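VP1 (Merkel cell polyomavirus, PDB 4FMH) forms the pentameric units of the icosahedral viral capsid and binds sialylated oligosaccharides, a contact with the host receptor required for infection. Local coordinates at the interface of chains A and B. Coordinates in Å, arbitrary orientation; residue numbers count along the deposited sequence, not the author numbering. Chains: chain A/B, VP1.

Contact 1 and contact 2 belong to the same junction between neighbouring VP1 copies, with the centres of their C-alpha atoms about 15 Å apart. Chain A supplies one stretch of loop to both, A:Trp113 to contact 2, A:Arg117 and A:His119 to A:Ala123 to contact 1. Chain B likewise runs one loop through both, B:Leu52 and B:Gln53 in contact 1 and B:Lys55 to B:Ser58 with B:Asp60 in contact 2. Contact 1 adds the turn before strand 269-273, which carries sialic acid-pocket residues, and contact 2 adds B:Asp150. Together they join the loops of adjacent subunits at one end of the pentamer.

Contact 1: the interface of chains A and B. Residues chain A 117, 119-123; chain B 52-53, 266-269.
A:His119 meets the turn of chain B edge-on: its NE2 reaches the carbonyl O of B:Gly267 at 2.8 Å, with the oxygen lying in the imidazole plane and the ring nitrogen sitting on a lone pair of the carbonyl. The bond is bent, 140° at the hydrogen. With CG between the backbone N and the carbonyl carbon (chi1 52°), the ring is directed at this turn, where its CE1 also lies 4.0 Å from the thioether SD of B:Met269. Water 1 lies 3.2 Å from NE2 and 3.0 Å from the carbonyl O of B:Lys268, a looser contact at a nitrogen already engaged with B:Gly267.

A second polar pair forms where A:Arg117, extended from CG to NE, brings its guanidinium tip to the amide of B:Gln53. NH1 donates to OE1 at 2.9 Å, close to the guanidinium plane and on a lone pair of OE1, although the two flat groups are turned 62° apart. NH2 adds a weak bond to the same oxygen.

To one side of these pairs, A:Tyr121 and B:Lys268 cross obliquely. The bent lysine chain passes beside the tyrosine, its CE 4.0 Å from A:Tyr121 CB, while the carbonyl O of B:Ser266 sits tilted off the ring plane, in contact with CD1 at 3.4 Å. Water 2 bridges the carbonyls of A:Tyr121 and B:Leu52 and lies 2.8 Å from the backbone N of B:Met269.

B:Ser266 and B:Lys268 also line the glycan pocket, so the packing of chain A probably helps to hold that receptor-binding turn in shape. The residues lie in loops at one end of the jelly-roll subunits, apart from B:Met269, which begins strand 269-273.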
loop_
_atom_site.group_PDB
_atom_site.type_symbol
_atom_site.label_atom_id
_atom_site.label_comp_id
_atom_site.label_asym_id
_atom_site.label_seq_id
_atom_site.Cartn_x
_atom_site.Cartn_y
_atom_site.Cartn_z
ATOM N N ARG A 117 12.059 16.236 -20.192
ATOM C CA ARG A 117 12.927 16.050 -19.028
ATOM C C ARG A 117 12.213 16.403 -17.729
ATOM O O ARG A 117 11.302 17.240 -17.721
ATOM C CB ARG A 117 14.186 16.905 -19.154
ATOM C CG ARG A 117 15.097 16.599 -20.334
ATOM C CD ARG A 117 16.203 17.629 -20.346
ATOM N NE ARG A 117 17.107 17.543 -21.493
ATOM C CZ ARG A 117 18.345 17.058 -21.442
ATOM N NH1 ARG A 117 18.834 16.584 -20.301
ATOM N NH2 ARG A 117 19.096 17.050 -22.538
ATOM N N HIS A 119 13.657 17.955 -15.264
ATOM C CA HIS A 119 14.115 19.332 -15.057
ATOM C C HIS A 119 15.312 19.539 -15.988
ATOM O O HIS A 119 15.775 18.581 -16.616
ATOM C CB HIS A 119 14.492 19.609 -13.593
ATOM C CG HIS A 119 15.465 18.625 -13.009
ATOM N ND1 HIS A 119 15.207 17.926 -11.849
ATOM C CD2 HIS A 119 16.697 18.232 -13.419
ATOM C CE1 HIS A 119 16.236 17.142 -11.572
ATOM N NE2 HIS A 119 17.153 17.310 -12.508
ATOM N N ASP A 120 15.815 20.767 -16.079
ATOM C CA ASP A 120 16.957 21.056 -16.960
ATOM C C ASP A 120 18.137 20.113 -16.714
ATOM O O ASP A 120 18.530 19.891 -15.561
ATOM C CB ASP A 120 17.403 22.505 -16.798
ATOM C CG ASP A 120 16.470 23.490 -17.485
ATOM O OD1 ASP A 120 15.649 23.073 -18.330
ATOM O OD2 ASP A 120 16.571 24.698 -17.181
ATOM N N TYR A 121 18.673 19.561 -17.804
ATOM C CA TYR A 121 19.812 18.616 -17.797
ATOM C C TYR A 121 19.490 17.227 -17.233
ATOM O O TYR A 121 20.354 16.349 -17.201
ATOM C CB TYR A 121 21.052 19.217 -17.113
ATOM C CG TYR A 121 21.496 20.517 -17.746
ATOM C CD1 TYR A 121 21.249 21.737 -17.120
ATOM C CD2 TYR A 121 22.132 20.527 -18.992
ATOM C CE1 TYR A 121 21.644 22.943 -17.714
ATOM C CE2 TYR A 121 22.528 21.724 -19.595
ATOM C CZ TYR A 121 22.278 22.919 -18.949
ATOM O OH TYR A 121 22.670 24.093 -19.536
ATOM N N GLY A 122 18.251 17.029 -16.795
ATOM C CA GLY A 122 17.860 15.767 -16.171
ATOM C C GLY A 122 17.459 14.678 -17.143
ATOM O O GLY A 122 17.490 14.867 -18.359
ATOM N N ALA A 123 17.078 13.529 -16.592
ATOM C CA ALA A 123 16.595 12.403 -17.378
ATOM C C ALA A 123 15.170 12.636 -17.876
ATOM O O ALA A 123 14.487 13.576 -17.451
ATOM C CB ALA A 123 16.666 11.115 -16.555
ATOM N N LEU B 52 21.920 10.211 -17.584
ATOM C CA LEU B 52 20.841 9.827 -18.481
ATOM C C LEU B 52 20.125 11.069 -18.996
ATOM O O LEU B 52 19.641 11.891 -18.214
ATOM C CB LEU B 52 19.864 8.885 -17.765
ATOM C CG LEU B 52 20.444 7.514 -17.394
ATOM C CD1 LEU B 52 19.727 6.933 -16.183
ATOM C CD2 LEU B 52 20.401 6.544 -18.572
ATOM N N GLN B 53 20.072 11.203 -20.318
ATOM C CA GLN B 53 19.487 12.374 -20.964
ATOM C C GLN B 53 18.824 11.997 -22.280
ATOM O O GLN B 53 19.383 11.205 -23.043
ATOM C CB GLN B 53 20.567 13.417 -21.287
ATOM C CG GLN B 53 21.330 13.997 -20.110
ATOM C CD GLN B 53 22.192 15.176 -20.519
ATOM O OE1 GLN B 53 21.704 16.301 -20.647
ATOM N NE2 GLN B 53 23.481 14.922 -20.727
ATOM N N SER B 266 23.902 19.964 -11.013
ATOM C CA SER B 266 23.669 20.549 -12.334
ATOM C C SER B 266 22.293 20.221 -12.923
ATOM O O SER B 266 21.846 20.890 -13.860
ATOM C CB SER B 266 24.732 20.039 -13.298
ATOM O OG SER B 266 24.628 18.629 -13.383
ATOM N N GLY B 267 21.640 19.188 -12.386
ATOM C CA GLY B 267 20.390 18.684 -12.942
ATOM C C GLY B 267 20.557 17.295 -13.539
ATOM O O GLY B 267 19.576 16.587 -13.755
ATOM N N LYS B 268 21.803 16.906 -13.798
ATOM C CA LYS B 268 22.106 15.584 -14.334
ATOM C C LYS B 268 21.639 14.507 -13.362
ATOM O O LYS B 268 21.647 14.707 -12.140
ATOM C CB LYS B 268 23.608 15.424 -14.612
ATOM C CG LYS B 268 24.209 16.460 -15.563
ATOM C CD LYS B 268 23.875 16.192 -17.016
ATOM C CE LYS B 268 24.424 17.300 -17.926
ATOM N NZ LYS B 268 25.903 17.242 -18.098
ATOM N N MET B 269 21.214 13.374 -13.918
ATOM C CA MET B 269 20.756 12.242 -13.126
ATOM C C MET B 269 21.365 10.934 -13.616
ATOM O O MET B 269 21.445 10.692 -14.824
ATOM C CB MET B 269 19.232 12.144 -13.183
ATOM C CG MET B 269 18.519 13.385 -12.617
ATOM S SD MET B 269 16.838 13.560 -13.193
ATOM C CE MET B 269 16.098 12.024 -12.631
HETATM O O HOH W 1 19.561 16.279 -10.633
HETATM O O HOH W 2 20.965 13.656 -16.739
#

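Contact 2: the interface of chains A and B. Residues chain A 113; chain B 55-58, 60, 150.
The backbone N of B:Gly56 donates to the carbonyl O of A:Trp113 at 2.8 Å, joining the two main chains beside the tryptophan ring.

One face of the A:Trp113 indole is turned to the stretch of B:Ser57 and B:Ser58, while B:Gly56 comes to its rim. The tryptophan CG stands between its own backbone N and carbonyl carbon (chi1 72°), which lays that face against B:Ser58. B:Ser58 comes up by its methylene: CB sits 3.7 Å from the centroid of the five-membered ring, a CH-pi contact, and approaches CE2 to 3.6 Å. The backbone N of B:Ser58 covers the CD2-CE3 bond of the indole. CA of B:Ser57 lies on the same side but past the rim at CE3, 3.4 Å from that atom. The carbonyl O of B:Gly56 comes instead to the rim, in the ring plane, 3.8 Å from CZ3. Contacts at both the face and the rim should limit how far the indole can swing.

B:Asp150 reaches in from another part of chain B. Its CG is anti to the backbone N (chi1 179°), the carboxylate and indole planes are 45° apart, and OD2 comes to 3.8 Å from CD1 of A:Trp113. That same oxygen is 2.7 Å from water 3, which lies 3.0 Å from the backbone N of A:Trp113. The tryptophan main chain is therefore tied to chain B on both sides, directly through its carbonyl and through water from its amide.

For the capsid protein, this patch fastens a large aromatic side chain of one subunit onto a neighbour's loop. It probably helps to fix the relative positions of adjacent VP1 copies in the pentamer, the building unit of the viral shell.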
loop_
_atom_site.group_PDB
_atom_site.type_symbol
_atom_site.label_atom_id
_atom_site.label_comp_id
_atom_site.label_asym_id
_atom_site.label_seq_id
_atom_site.Cartn_x
_atom_site.Cartn_y
_atom_site.Cartn_z
ATOM N N TRP A 113 14.621 9.674 -27.196
ATOM C CA TRP A 113 15.295 10.857 -27.758
ATOM C C TRP A 113 14.492 12.154 -27.601
ATOM O O TRP A 113 15.068 13.232 -27.443
ATOM C CB TRP A 113 15.722 10.634 -29.221
ATOM C CG TRP A 113 14.602 10.598 -30.231
ATOM C CD1 TRP A 113 13.984 9.488 -30.725
ATOM C CD2 TRP A 113 13.989 11.725 -30.886
ATOM N NE1 TRP A 113 13.017 9.850 -31.636
ATOM C CE2 TRP A 113 12.998 11.214 -31.755
ATOM C CE3 TRP A 113 14.177 13.116 -30.815
ATOM C CZ2 TRP A 113 12.190 12.045 -32.555
ATOM C CZ3 TRP A 113 13.371 13.951 -31.615
ATOM C CH2 TRP A 113 12.390 13.405 -32.471
ATOM N N LYS B 55 18.389 12.688 -26.023
ATOM C CA LYS B 55 19.291 13.305 -27.003
ATOM C C LYS B 55 18.727 14.620 -27.555
ATOM O O LYS B 55 19.479 15.551 -27.823
ATOM C CB LYS B 55 19.588 12.324 -28.140
ATOM C CG LYS B 55 20.601 12.805 -29.177
ATOM C CD LYS B 55 20.931 11.686 -30.149
ATOM C CE LYS B 55 21.473 12.222 -31.470
ATOM N NZ LYS B 55 21.639 11.134 -32.477
ATOM N N GLY B 56 17.406 14.693 -27.711
ATOM C CA GLY B 56 16.764 15.870 -28.299
ATOM C C GLY B 56 16.608 15.762 -29.809
ATOM O O GLY B 56 15.901 16.569 -30.423
ATOM N N SER B 57 17.275 14.775 -30.405
ATOM C CA SER B 57 17.160 14.487 -31.840
ATOM C C SER B 57 17.292 12.981 -32.092
ATOM O O SER B 57 17.883 12.254 -31.279
ATOM C CB SER B 57 18.205 15.270 -32.651
ATOM O OG SER B 57 19.513 14.811 -32.364
ATOM N N SER B 58 16.729 12.522 -33.208
ATOM C CA SER B 58 16.722 11.101 -33.551
ATOM C C SER B 58 17.951 10.712 -34.373
ATOM O O SER B 58 18.450 11.517 -35.165
ATOM C CB SER B 58 15.436 10.726 -34.300
ATOM O OG SER B 58 15.450 11.212 -35.635
ATOM N N ASP B 60 18.192 7.813 -30.906
ATOM C CA ASP B 60 18.907 7.575 -29.660
ATOM C C ASP B 60 20.091 6.645 -29.948
ATOM O O ASP B 60 19.947 5.632 -30.633
ATOM C CB ASP B 60 17.966 6.936 -28.630
ATOM C CG ASP B 60 18.573 6.858 -27.236
ATOM O OD1 ASP B 60 19.508 7.633 -26.920
ATOM O OD2 ASP B 60 18.100 6.014 -26.444
ATOM N N ASP B 150 11.517 1.925 -27.811
ATOM C CA ASP B 150 11.655 2.537 -29.132
ATOM C C ASP B 150 12.517 1.658 -30.038
ATOM O O ASP B 150 13.715 1.496 -29.791
ATOM C CB ASP B 150 12.246 3.949 -28.972
ATOM C CG ASP B 150 12.448 4.681 -30.297
ATOM O OD1 ASP B 150 12.084 4.151 -31.374
ATOM O OD2 ASP B 150 12.990 5.814 -30.242
HETATM O O HOH W 3 14.707 6.941 -28.417
#